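Aminopeptidase (Trypanosoma brucei brucei, PDB 4EFD) probably removes amino-terminal residues from peptides as a metal-dependent, leucine-aminopeptidase-like enzyme of the M17 family, assembled as a hexamer. Local coordinates at residues K364-I369 against A459-L464; D381-A386 against T482-K487; Y352-I357 against I369-E374; A416-N421 against A491-D496. All coordinates share one frame; numbering follows the deposited sequence.

Contact 1: residues K364-I369 against A459-L464; sequences KTVEVI and ADMTNL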
loop_
_atom_site.group_PDB
_atom_site.type_symbol
_atom_site.label_atom_id
_atom_site.label_comp_id
_atom_site.label_asym_id
_atom_site.label_seq_id
_atom_site.Cartn_x
_atom_site.Cartn_y
_atom_site.Cartn_z
ATOM N N LYS A 364 18.045 -20.250 -25.558
ATOM C CA LYS A 364 16.809 -19.482 -25.479
ATOM C C LYS A 364 17.036 -18.189 -24.699
ATOM O O LYS A 364 17.803 -18.163 -23.733
ATOM C CB LYS A 364 15.706 -20.313 -24.819
ATOM C CG LYS A 364 15.343 -21.568 -25.594
ATOM C CD LYS A 364 14.235 -22.346 -24.909
ATOM C CE LYS A 364 13.894 -23.614 -25.674
ATOM N NZ LYS A 364 12.841 -24.412 -24.987
ATOM N N THR A 365 16.366 -17.121 -25.127
ATOM C CA THR A 365 16.529 -15.804 -24.518
ATOM C C THR A 365 15.454 -15.534 -23.469
ATOM O O THR A 365 14.309 -15.964 -23.614
ATOM C CB THR A 365 16.503 -14.693 -25.582
ATOM O OG1 THR A 365 15.369 -14.873 -26.441
ATOM C CG2 THR A 365 17.781 -14.726 -26.411
ATOM N N VAL A 366 15.838 -14.824 -22.411
ATOM C CA VAL A 366 14.933 -14.497 -21.310
ATOM C C VAL A 366 14.900 -12.992 -21.066
ATOM O O VAL A 366 15.937 -12.378 -20.821
ATOM C CB VAL A 366 15.362 -15.194 -20.004
ATOM C CG1 VAL A 366 14.526 -14.699 -18.829
ATOM C CG2 VAL A 366 15.250 -16.702 -20.148
ATOM N N GLU A 367 13.707 -12.406 -21.140
ATOM C CA GLU A 367 13.509 -11.007 -20.778
ATOM C C GLU A 367 13.284 -10.921 -19.272
ATOM O O GLU A 367 12.344 -11.518 -18.746
ATOM C CB GLU A 367 12.306 -10.414 -21.519
ATOM C CG GLU A 367 12.115 -8.910 -21.296
ATOM C CD GLU A 367 10.821 -8.364 -21.890
ATOM O OE1 GLU A 367 9.926 -9.162 -22.250
ATOM O OE2 GLU A 367 10.699 -7.123 -21.988
ATOM N N VAL A 368 14.147 -10.181 -18.583
ATOM C CA VAL A 368 14.023 -10.007 -17.139
ATOM C C VAL A 368 13.077 -8.845 -16.839
ATOM O O VAL A 368 13.502 -7.695 -16.743
ATOM C CB VAL A 368 15.396 -9.766 -16.477
ATOM C CG1 VAL A 368 15.245 -9.629 -14.967
ATOM C CG2 VAL A 368 16.354 -10.898 -16.817
ATOM N N ILE A 369 11.790 -9.154 -16.711
ATOM C CA ILE A 369 10.782 -8.140 -16.385
ATOM C C ILE A 369 10.732 -7.848 -14.881
ATOM O O ILE A 369 10.237 -6.799 -14.469
ATOM C CB ILE A 369 9.365 -8.526 -16.900
ATOM C CG1 ILE A 369 8.806 -9.743 -16.152
ATOM C CG2 ILE A 369 9.399 -8.782 -18.402
ATOM C CD1 ILE A 369 7.493 -10.245 -16.718
ATOM N N ALA A 459 11.954 -11.356 -26.510
ATOM C CA ALA A 459 12.686 -12.559 -26.116
ATOM C C ALA A 459 11.810 -13.793 -26.286
ATOM O O ALA A 459 10.608 -13.677 -26.528
ATOM C CB ALA A 459 13.161 -12.442 -24.675
ATOM N N ASP A 460 12.419 -14.971 -26.161
ATOM C CA ASP A 460 11.682 -16.233 -26.240
ATOM C C ASP A 460 10.721 -16.387 -25.065
ATOM O O ASP A 460 9.682 -17.032 -25.192
ATOM C CB ASP A 460 12.642 -17.428 -26.281
ATOM C CG ASP A 460 13.432 -17.502 -27.573
ATOM O OD1 ASP A 460 12.823 -17.377 -28.657
ATOM O OD2 ASP A 460 14.663 -17.702 -27.506
ATOM N N MET A 461 11.077 -15.801 -23.925
ATOM C CA MET A 461 10.214 -15.818 -22.747
ATOM C C MET A 461 10.582 -14.702 -21.771
ATOM O O MET A 461 11.656 -14.105 -21.871
ATOM C CB MET A 461 10.317 -17.170 -22.038
ATOM C CG MET A 461 11.655 -17.414 -21.344
ATOM S SD MET A 461 11.903 -19.140 -20.905
ATOM C CE MET A 461 12.389 -19.817 -22.491
ATOM N N THR A 462 9.676 -14.421 -20.838
ATOM C CA THR A 462 9.984 -13.582 -19.684
ATOM C C THR A 462 10.421 -14.498 -18.545
ATOM O O THR A 462 10.331 -15.719 -18.662
ATOM C CB THR A 462 8.766 -12.754 -19.220
ATOM O OG1 THR A 462 7.762 -13.626 -18.682
ATOM C CG2 THR A 462 8.183 -11.950 -20.377
ATOM N N ASN A 463 10.883 -13.908 -17.446
ATOM C CA ASN A 463 11.268 -14.682 -16.263
ATOM C C ASN A 463 10.164 -14.772 -15.205
ATOM O O ASN A 463 10.339 -15.445 -14.195
ATOM C CB ASN A 463 12.545 -14.112 -15.635
ATOM C CG ASN A 463 12.316 -12.776 -14.954
ATOM O OD1 ASN A 463 11.605 -11.915 -15.474
ATOM N ND2 ASN A 463 12.921 -12.594 -13.786
ATOM N N LEU A 464 9.040 -14.093 -15.421
ATOM C CA LEU A 464 7.942 -14.107 -14.452
ATOM C C LEU A 464 6.582 -14.108 -15.140
ATOM O O LEU A 464 6.397 -13.477 -16.182
ATOM C CB LEU A 464 8.048 -12.912 -13.500
ATOM C CG LEU A 464 7.016 -12.834 -12.366
ATOM C CD1 LEU A 464 7.051 -14.081 -11.486
ATOM C CD2 LEU A 464 7.245 -11.587 -11.533
#

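Contact 2: residues D381-A386 against T482-K487; sequences DGVFHA and THLSPK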
loop_
_atom_site.group_PDB
_atom_site.type_symbol
_atom_site.label_atom_id
_atom_site.label_comp_id
_atom_site.label_asym_id
_atom_site.label_seq_id
_atom_site.Cartn_x
_atom_site.Cartn_y
_atom_site.Cartn_z
ATOM N N ASP A 381 20.105 -22.469 -16.249
ATOM C CA ASP A 381 21.474 -22.776 -16.669
ATOM C C ASP A 381 21.980 -24.058 -16.013
ATOM O O ASP A 381 22.673 -24.854 -16.650
ATOM C CB ASP A 381 22.419 -21.612 -16.346
ATOM C CG ASP A 381 22.336 -20.483 -17.361
ATOM O OD1 ASP A 381 21.582 -20.608 -18.351
ATOM O OD2 ASP A 381 23.038 -19.467 -17.172
ATOM N N GLY A 382 21.635 -24.253 -14.742
ATOM C CA GLY A 382 22.013 -25.462 -14.017
ATOM C C GLY A 382 21.391 -26.708 -14.619
ATOM O O GLY A 382 22.073 -27.711 -14.834
ATOM N N VAL A 383 20.093 -26.634 -14.898
ATOM C CA VAL A 383 19.347 -27.752 -15.476
ATOM C C VAL A 383 19.861 -28.150 -16.865
ATOM O O VAL A 383 19.955 -29.338 -17.173
ATOM C CB VAL A 383 17.829 -27.439 -15.531
ATOM C CG1 VAL A 383 17.143 -28.228 -16.627
ATOM C CG2 VAL A 383 17.186 -27.721 -14.178
ATOM N N PHE A 384 20.195 -27.163 -17.696
ATOM C CA PHE A 384 20.761 -27.438 -19.016
ATOM C C PHE A 384 22.134 -28.090 -18.883
ATOM O O PHE A 384 22.396 -29.122 -19.498
ATOM C CB PHE A 384 20.880 -26.159 -19.847
ATOM C CG PHE A 384 21.296 -26.402 -21.273
ATOM C CD1 PHE A 384 20.359 -26.747 -22.240
ATOM C CD2 PHE A 384 22.628 -26.290 -21.648
ATOM C CE1 PHE A 384 20.743 -26.973 -23.556
ATOM C CE2 PHE A 384 23.021 -26.511 -22.965
ATOM C CZ PHE A 384 22.075 -26.853 -23.919
ATOM N N HIS A 385 23.001 -27.478 -18.078
ATOM C CA HIS A 385 24.326 -28.028 -17.786
ATOM C C HIS A 385 24.249 -29.506 -17.414
ATOM O O HIS A 385 24.969 -30.333 -17.974
ATOM C CB HIS A 385 24.987 -27.248 -16.645
ATOM C CG HIS A 385 26.366 -27.724 -16.307
ATOM N ND1 HIS A 385 27.486 -27.309 -16.995
ATOM C CD2 HIS A 385 26.804 -28.584 -15.358
ATOM C CE1 HIS A 385 28.555 -27.891 -16.481
ATOM N NE2 HIS A 385 28.168 -28.669 -15.487
ATOM N N ALA A 386 23.365 -29.826 -16.471
ATOM C CA ALA A 386 23.179 -31.199 -16.005
ATOM C C ALA A 386 22.741 -32.139 -17.129
ATOM O O ALA A 386 23.203 -33.278 -17.204
ATOM C CB ALA A 386 22.166 -31.236 -14.868
ATOM N N THR A 482 11.789 -25.417 -19.642
ATOM C CA THR A 482 12.032 -24.929 -21.006
ATOM C C THR A 482 13.521 -24.908 -21.358
ATOM O O THR A 482 13.881 -24.907 -22.537
ATOM C CB THR A 482 11.453 -23.509 -21.241
ATOM O OG1 THR A 482 12.160 -22.552 -20.443
ATOM C CG2 THR A 482 9.968 -23.462 -20.907
ATOM N N HIS A 483 14.379 -24.885 -20.339
ATOM C CA HIS A 483 15.826 -24.895 -20.541
ATOM C C HIS A 483 16.442 -26.290 -20.377
ATOM O O HIS A 483 17.662 -26.423 -20.318
ATOM C CB HIS A 483 16.491 -23.892 -19.596
ATOM C CG HIS A 483 15.921 -22.513 -19.695
ATOM N ND1 HIS A 483 16.204 -21.665 -20.743
ATOM C CD2 HIS A 483 15.063 -21.842 -18.891
ATOM C CE1 HIS A 483 15.553 -20.528 -20.576
ATOM N NE2 HIS A 483 14.854 -20.610 -19.458
ATOM N N LEU A 484 15.603 -27.324 -20.311
ATOM C CA LEU A 484 16.085 -28.705 -20.386
ATOM C C LEU A 484 16.672 -28.951 -21.770
ATOM O O LEU A 484 16.189 -28.401 -22.762
ATOM C CB LEU A 484 14.956 -29.708 -20.125
ATOM C CG LEU A 484 14.496 -29.865 -18.675
ATOM C CD1 LEU A 484 13.174 -30.614 -18.606
ATOM C CD2 LEU A 484 15.552 -30.579 -17.857
ATOM N N SER A 485 17.715 -29.772 -21.833
ATOM C CA SER A 485 18.373 -30.076 -23.099
ATOM C C SER A 485 17.466 -30.922 -23.993
ATOM O O SER A 485 16.651 -31.700 -23.488
ATOM C CB SER A 485 19.684 -30.824 -22.852
ATOM O OG SER A 485 20.400 -31.026 -24.060
ATOM N N PRO A 486 17.593 -30.761 -25.324
ATOM C CA PRO A 486 16.955 -31.682 -26.268
ATOM C C PRO A 486 17.399 -33.137 -26.083
ATOM O O PRO A 486 16.609 -34.050 -26.323
ATOM C CB PRO A 486 17.412 -31.157 -27.632
ATOM C CG PRO A 486 17.666 -29.714 -27.412
ATOM C CD PRO A 486 18.196 -29.604 -26.013
ATOM N N LYS A 487 18.645 -33.340 -25.656
ATOM C CA LYS A 487 19.175 -34.680 -25.372
ATOM C C LYS A 487 18.363 -35.414 -24.304
ATOM O O LYS A 487 18.205 -36.635 -24.370
ATOM C CB LYS A 487 20.628 -34.601 -24.893
ATOM C CG LYS A 487 21.627 -34.047 -25.897
ATOM C CD LYS A 487 23.043 -34.159 -25.343
ATOM C CE LYS A 487 24.057 -33.405 -26.189
ATOM N NZ LYS A 487 25.415 -33.430 -25.569
#

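Contact 3: residues Y352-I357 against I369-E374; sequences YRNDDI and INTDAE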
loop_
_atom_site.group_PDB
_atom_site.type_symbol
_atom_site.label_atom_id
_atom_site.label_comp_id
_atom_site.label_asym_id
_atom_site.label_seq_id
_atom_site.Cartn_x
_atom_site.Cartn_y
_atom_site.Cartn_z
ATOM N N TYR A 352 18.179 -2.078 -11.517
ATOM C CA TYR A 352 19.349 -2.654 -12.188
ATOM C C TYR A 352 19.018 -4.010 -12.821
ATOM O O TYR A 352 18.469 -4.890 -12.160
ATOM C CB TYR A 352 20.507 -2.790 -11.192
ATOM C CG TYR A 352 21.795 -3.379 -11.742
ATOM C CD1 TYR A 352 22.303 -2.989 -12.982
ATOM C CD2 TYR A 352 22.523 -4.310 -10.999
ATOM C CE1 TYR A 352 23.491 -3.529 -13.476
ATOM C CE2 TYR A 352 23.708 -4.849 -11.481
ATOM C CZ TYR A 352 24.188 -4.456 -12.718
ATOM O OH TYR A 352 25.363 -4.991 -13.193
ATOM N N ARG A 353 19.360 -4.152 -14.102
ATOM C CA ARG A 353 19.079 -5.355 -14.899
ATOM C C ARG A 353 17.592 -5.568 -15.217
ATOM O O ARG A 353 17.207 -6.650 -15.664
ATOM C CB ARG A 353 19.656 -6.617 -14.238
ATOM C CG ARG A 353 21.117 -6.499 -13.835
ATOM C CD ARG A 353 21.622 -7.783 -13.197
ATOM N NE ARG A 353 20.728 -8.266 -12.146
ATOM C CZ ARG A 353 19.868 -9.268 -12.299
ATOM N NH1 ARG A 353 19.783 -9.902 -13.461
ATOM N NH2 ARG A 353 19.094 -9.641 -11.289
ATOM N N ASN A 354 16.766 -4.544 -15.006
ATOM C CA ASN A 354 15.343 -4.623 -15.338
ATOM C C ASN A 354 15.161 -4.439 -16.847
ATOM O O ASN A 354 15.731 -3.518 -17.435
ATOM C CB ASN A 354 14.553 -3.558 -14.573
ATOM C CG ASN A 354 13.083 -3.910 -14.429
ATOM O OD1 ASN A 354 12.716 -4.783 -13.641
ATOM N ND2 ASN A 354 12.232 -3.218 -15.177
ATOM N N ASP A 355 14.383 -5.331 -17.461
ATOM C CA ASP A 355 14.163 -5.364 -18.917
ATOM C C ASP A 355 15.388 -5.816 -19.728
ATOM O O ASP A 355 15.409 -5.668 -20.950
ATOM C CB ASP A 355 13.640 -4.015 -19.441
ATOM C CG ASP A 355 12.363 -3.573 -18.748
ATOM O OD1 ASP A 355 11.411 -4.381 -18.677
ATOM O OD2 ASP A 355 12.312 -2.415 -18.279
ATOM N N ASP A 356 16.391 -6.379 -19.055
ATOM C CA ASP A 356 17.540 -6.973 -19.741
ATOM C C ASP A 356 17.112 -8.240 -20.472
ATOM O O ASP A 356 16.204 -8.942 -20.029
ATOM C CB ASP A 356 18.653 -7.340 -18.748
ATOM C CG ASP A 356 19.567 -6.170 -18.415
ATOM O OD1 ASP A 356 19.242 -5.017 -18.760
ATOM O OD2 ASP A 356 20.624 -6.410 -17.797
ATOM N N ILE A 357 17.780 -8.530 -21.585
ATOM C CA ILE A 357 17.600 -9.796 -22.285
ATOM C C ILE A 357 18.850 -10.648 -22.089
ATOM O O ILE A 357 19.957 -10.230 -22.432
ATOM C CB ILE A 357 17.327 -9.594 -23.783
ATOM C CG1 ILE A 357 16.000 -8.852 -23.977
ATOM C CG2 ILE A 357 17.276 -10.940 -24.499
ATOM C CD1 ILE A 357 15.619 -8.633 -25.427
ATOM N N ILE A 369 11.790 -9.154 -16.711
ATOM C CA ILE A 369 10.782 -8.140 -16.385
ATOM C C ILE A 369 10.732 -7.848 -14.881
ATOM O O ILE A 369 10.237 -6.799 -14.469
ATOM C CB ILE A 369 9.365 -8.526 -16.900
ATOM C CG1 ILE A 369 8.806 -9.743 -16.152
ATOM C CG2 ILE A 369 9.399 -8.782 -18.402
ATOM C CD1 ILE A 369 7.493 -10.245 -16.718
ATOM N N ASN A 370 11.236 -8.779 -14.071
ATOM C CA ASN A 370 11.312 -8.595 -12.622
ATOM C C ASN A 370 12.630 -9.147 -12.072
ATOM O O ASN A 370 12.866 -10.357 -12.097
ATOM C CB ASN A 370 10.118 -9.270 -11.942
ATOM C CG ASN A 370 9.904 -8.793 -10.514
ATOM O OD1 ASN A 370 10.851 -8.416 -9.820
ATOM N ND2 ASN A 370 8.653 -8.809 -10.069
ATOM N N THR A 371 13.476 -8.250 -11.567
ATOM C CA THR A 371 14.813 -8.614 -11.090
ATOM C C THR A 371 14.812 -9.388 -9.768
ATOM O O THR A 371 15.831 -9.974 -9.393
ATOM C CB THR A 371 15.708 -7.365 -10.929
ATOM O OG1 THR A 371 14.987 -6.345 -10.227
ATOM C CG2 THR A 371 16.135 -6.839 -12.289
ATOM N N ASP A 372 13.680 -9.388 -9.068
ATOM C CA ASP A 372 13.545 -10.138 -7.819
ATOM C C ASP A 372 13.424 -11.653 -8.037
ATOM O O ASP A 372 13.689 -12.429 -7.118
ATOM C CB ASP A 372 12.338 -9.632 -7.017
ATOM C CG ASP A 372 12.498 -8.191 -6.542
ATOM O OD1 ASP A 372 13.644 -7.691 -6.462
ATOM O OD2 ASP A 372 11.465 -7.559 -6.235
ATOM N N ALA A 373 13.029 -12.071 -9.240
ATOM C CA ALA A 373 12.892 -13.497 -9.569
ATOM C C ALA A 373 14.130 -14.012 -10.303
ATOM O O ALA A 373 14.095 -14.224 -11.515
ATOM C CB ALA A 373 11.645 -13.723 -10.412
ATOM N N GLU A 374 15.209 -14.245 -9.553
ATOM C CA GLU A 374 16.531 -14.514 -10.136
ATOM C C GLU A 374 16.962 -15.984 -10.087
ATOM O O GLU A 374 17.481 -16.507 -11.070
ATOM C CB GLU A 374 17.588 -13.657 -9.440
#

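Contact 4: residues A416-N421 against A491-D496; sequences AGLYVN and AHIHVD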
loop_
_atom_site.group_PDB
_atom_site.type_symbol
_atom_site.label_atom_id
_atom_site.label_comp_id
_atom_site.label_asym_id
_atom_site.label_seq_id
_atom_site.Cartn_x
_atom_site.Cartn_y
_atom_site.Cartn_z
ATOM N N ALA A 416 6.394 -29.641 0.533
ATOM C CA ALA A 416 7.057 -29.047 -0.623
ATOM C C ALA A 416 6.237 -29.318 -1.882
ATOM O O ALA A 416 5.708 -30.417 -2.062
ATOM C CB ALA A 416 8.460 -29.612 -0.776
ATOM N N GLY A 417 6.135 -28.313 -2.749
ATOM C CA GLY A 417 5.369 -28.429 -3.987
ATOM C C GLY A 417 6.129 -29.201 -5.048
ATOM O O GLY A 417 7.292 -28.904 -5.314
ATOM N N LEU A 418 5.471 -30.188 -5.654
ATOM C CA LEU A 418 6.078 -31.014 -6.696
ATOM C C LEU A 418 5.478 -30.708 -8.064
ATOM O O LEU A 418 4.274 -30.860 -8.267
ATOM C CB LEU A 418 5.879 -32.501 -6.384
ATOM C CG LEU A 418 6.735 -33.097 -5.267
ATOM C CD1 LEU A 418 6.220 -34.480 -4.895
ATOM C CD2 LEU A 418 8.198 -33.159 -5.682
ATOM N N TYR A 419 6.328 -30.276 -8.992
ATOM C CA TYR A 419 5.941 -30.046 -10.380
ATOM C C TYR A 419 6.751 -30.998 -11.254
ATOM O O TYR A 419 7.947 -30.790 -11.465
ATOM C CB TYR A 419 6.206 -28.591 -10.772
ATOM C CG TYR A 419 5.959 -28.275 -12.233
ATOM C CD1 TYR A 419 7.004 -28.272 -13.151
ATOM C CD2 TYR A 419 4.681 -27.973 -12.691
ATOM C CE1 TYR A 419 6.782 -27.982 -14.489
ATOM C CE2 TYR A 419 4.450 -27.680 -14.026
ATOM C CZ TYR A 419 5.502 -27.686 -14.921
ATOM O OH TYR A 419 5.274 -27.397 -16.247
ATOM N N VAL A 420 6.096 -32.038 -11.761
ATOM C CA VAL A 420 6.791 -33.122 -12.453
ATOM C C VAL A 420 6.020 -33.610 -13.679
ATOM O O VAL A 420 4.798 -33.756 -13.639
ATOM C CB VAL A 420 7.078 -34.299 -11.478
ATOM C CG1 VAL A 420 5.879 -34.553 -10.583
ATOM C CG2 VAL A 420 7.464 -35.565 -12.235
ATOM N N ASN A 421 6.752 -33.856 -14.765
ATOM C CA ASN A 421 6.151 -34.259 -16.039
ATOM C C ASN A 421 5.603 -35.686 -16.049
ATOM O O ASN A 421 4.579 -35.948 -16.680
ATOM C CB ASN A 421 7.137 -34.057 -17.205
ATOM C CG ASN A 421 8.435 -34.840 -17.034
ATOM O OD1 ASN A 421 8.696 -35.418 -15.979
ATOM N ND2 ASN A 421 9.259 -34.847 -18.076
ATOM N N ALA A 491 12.429 -38.041 -16.696
ATOM C CA ALA A 491 11.523 -37.421 -15.731
ATOM C C ALA A 491 12.156 -36.191 -15.079
ATOM O O ALA A 491 13.257 -36.267 -14.537
ATOM C CB ALA A 491 11.121 -38.430 -14.665
ATOM N N HIS A 492 11.455 -35.062 -15.142
ATOM C CA HIS A 492 11.878 -33.835 -14.474
ATOM C C HIS A 492 11.050 -33.648 -13.209
ATOM O O HIS A 492 9.824 -33.646 -13.269
ATOM C CB HIS A 492 11.693 -32.630 -15.396
ATOM C CG HIS A 492 12.038 -31.321 -14.755
ATOM N ND1 HIS A 492 13.324 -30.827 -14.717
ATOM C CD2 HIS A 492 11.265 -30.407 -14.121
ATOM C CE1 HIS A 492 13.328 -29.663 -14.091
ATOM N NE2 HIS A 492 12.091 -29.385 -13.719
ATOM N N ILE A 493 11.725 -33.498 -12.071
ATOM C CA ILE A 493 11.065 -33.261 -10.787
ATOM C C ILE A 493 11.504 -31.910 -10.224
ATOM O O ILE A 493 12.652 -31.748 -9.815
ATOM C CB ILE A 493 11.415 -34.358 -9.760
ATOM C CG1 ILE A 493 10.976 -35.735 -10.266
ATOM C CG2 ILE A 493 10.762 -34.059 -8.416
ATOM C CD1 ILE A 493 11.330 -36.873 -9.322
ATOM N N HIS A 494 10.588 -30.943 -10.214
ATOM C CA HIS A 494 10.855 -29.634 -9.620
ATOM C C HIS A 494 10.256 -29.577 -8.220
ATOM O O HIS A 494 9.045 -29.732 -8.055
ATOM C CB HIS A 494 10.277 -28.513 -10.489
ATOM C CG HIS A 494 10.237 -27.181 -9.806
ATOM N ND1 HIS A 494 11.355 -26.390 -9.653
ATOM C CD2 HIS A 494 9.216 -26.505 -9.228
ATOM C CE1 HIS A 494 11.025 -25.283 -9.014
ATOM N NE2 HIS A 494 9.732 -25.326 -8.746
ATOM N N VAL A 495 11.109 -29.348 -7.223
ATOM C CA VAL A 495 10.683 -29.285 -5.825
ATOM C C VAL A 495 10.779 -27.853 -5.296
ATOM O O VAL A 495 11.874 -27.313 -5.133
ATOM C CB VAL A 495 11.542 -30.207 -4.933
ATOM C CG1 VAL A 495 10.986 -30.245 -3.514
ATOM C CG2 VAL A 495 11.604 -31.606 -5.523
ATOM N N ASP A 496 9.624 -27.241 -5.044
ATOM C CA ASP A 496 9.572 -25.919 -4.429
ATOM C C ASP A 496 9.444 -26.095 -2.920
ATOM O O ASP A 496 8.402 -26.525 -2.427
ATOM C CB ASP A 496 8.399 -25.105 -4.986
ATOM C CG ASP A 496 8.527 -23.611 -4.705
ATOM O OD1 ASP A 496 9.283 -23.221 -3.787
ATOM O OD2 ASP A 496 7.865 -22.820 -5.409
#

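Contact 1: residues K364-I369 against A459-L464
With chi1 at 49°, Thr365 holds OG1 between its own backbone N and carbonyl carbon, while Asp460, chi1 -69°, sets its carboxylate beside its backbone N; the two side chains then meet at about a right angle. A reciprocal pair of bonds follows. Asp460 N donates to Thr365 OG1 (3.0 Å), and Thr365 N runs almost straight, at 170°, to the anti side of Asp460 OD2 (3.0 Å). Both side chains also reach the second subunit, Thr365 OG1 meeting the Ala168 carbonyl of that chain and Asp460 OD1 its Asp170 amide.

Beyond this pair the segments run as parallel neighbours in a small three-stranded mixed sheet of the catalytic domain, Val366 registering with Met461 and Glu367 with Thr462. Glu367 N to Met461 O (2.8 Å) is the straight rung and lies in the carbonyl plane; Met461 N to Thr365 O is longer, at 3.3 Å.

On one face Val366 CG2 packs obliquely on Met461 CG (3.9 Å), and Phe479 of helix 472-481 covers both residues. Glu367 and Thr462 occupy the other face, with Glu367 OE1 bonded to Ser456. Farther along, Asn463 OD1 takes a weak bond from Ile369 N (3.0 Å), and its ND2 serves the carbonyls of Asn370 and Ala373. Ile369 runs antiparallel alongside the Asn463 side chain, and Ile369 CD1 is 3.8 Å from Thr462 CB.

Contact 2: residues D381-A386 against T482-K487
Phe384 meets the carbonyl of His483 at its ring edge: His483 O lies near the ring plane, 3.3 Å from Phe384 CD1 and equally 3.3 Å from Phe384 CB. Phe384 CG stands anti to the backbone N (chi1 -173°), which carries the ring along the loop, so that CE1 comes within 4.1 Å of Ser485 CB and, obliquely, 3.9 Å of Ser485 CA. The approach to Pro486 is oblique too, its CD 4.4 Å from Phe384 CE1. Val383 faces Leu484, but the modelled carbons are too close for their geometry to be trusted.

The contact thus lays one side of helix 375-388 against the irregular link between helix 472-481 and strand 491-496 of the catalytic domain. No hydrogen bond joins the two six-residue segments themselves.

Polar ties come from just outside. Thr387, the residue after Ala386 in the same helix, uses OG1 to bond Ser485 N, and Ser485 OG pairs with Asn388. The His483 imidazole bonds through ND1 to Ser362. Val383 also packs on Val288 of strand 283-293, while Asp381 bonds through its two carboxylate oxygens to the amides of Ile257 and Lys361.

Contact 3: residues Y352-I357 against I369-E374
Thr371 has the largest buried surface of the contact, its methyl entering a type II beta turn, Arg353 to Asp356, that leads into strand 356-359; Thr371 itself sits in a type I turn, Asn370 to Ala373, ahead of helix 375-388. The two turns face each other at one end of the small three-stranded sheet. No hydrogen bond crosses between the segments, which meet mainly round Thr371 CG2, while Val368, just before Ile369, is backbone-bonded to Asp355 and Asp356. The methyl is anti to the carbonyl carbon and approaches Arg353 C at 3.5 Å and Asn354 N at 3.6 Å. Its sister branch, OG1 (chi1 47°), is bonded to the carbonyl of Lys350, which fixes the rotation of the side chain. Arg353 CB is 4.0 Å from Thr371 CG2.

Ile369, second after Thr371, is approached through its backbone by Asn354, whose OD1 comes to 3.3 Å from Ile369 O; two acceptors meet here, so this is proximity without a bond. Within the second turn, Asn370 OD1 accepts from Asp372 N at 3.1 Å and closes an Asx turn, the donor tilted 30° from the carbonyl plane.

Contact 4: residues A416-N421 against A491-D496
Leu418 lies beside Val495 and Ile493, the three running alongside one another from the same face of an antiparallel strand pair inside the large mixed sheet of the catalytic domain. The strand directions differ by 158°, with axes 4.7 Å apart at closest approach. Leu418 touches both neighbours with a single branch: CD2 is 3.7 Å from Val495 CG2 and 3.9 Å from Ile493 CG2. Val420 continues the row, its CG2 placed beside Ile493 CG1 at 4.0 Å. Helix 423-436 covers this aliphatic face, Leu430 packing on Leu418 and Met429 on Ile493.

The opposite face bears Tyr419 and His494, a directly hydrogen-bonded pair. Both side chains have CG anti to the backbone N, and each ring turns its edge to the other's CB, Tyr419 CB standing 4.0 Å from His494 CD2. The tyrosine ring meets Tyr445 at about 45° between planes and packs on Tyr478 of helix 472-481. His494 ND1 is held by Asp399 of the neighbouring strand, so the imidazole's rotation is fixed from outside the pair.

Between them the backbones make two reciprocal pairs of bonds, Gly417 with Asp496 and Tyr419 with His494. The last bridge is Val420 with Ile493; Val420 O is bonded to Arg114 of the third subunit. At the next residue a side chain replaces the backbone acceptor: Asn421 OD1 takes the bond from His492 N at 2.9 Å, with the donor above the carbonyl plane.

In the fold
All four contacts belong to the catalytic domain. Contacts 1 and 3 have centres 9 Å apart, share Ile369 and reach the same small sheet, where strand 365-368 pairs with both 356-359 and 461-462; both also touch the second subunit, placing this sheet at an interface of the hexamer. Contact 2 lies 16 Å from contact 1, centre to centre, and meets it through Lys364 NZ and Thr482 O. Contact 4, in the large sheet, is 15 Å from contact 2 between centres and touches it where Leu484 packs on His492. Along the chain contact 3 interleaves with contact 1 but closes before contacts 2 and 4 open; contacts 1, 2 and 4 interleave, tying peripheral sheet to central one.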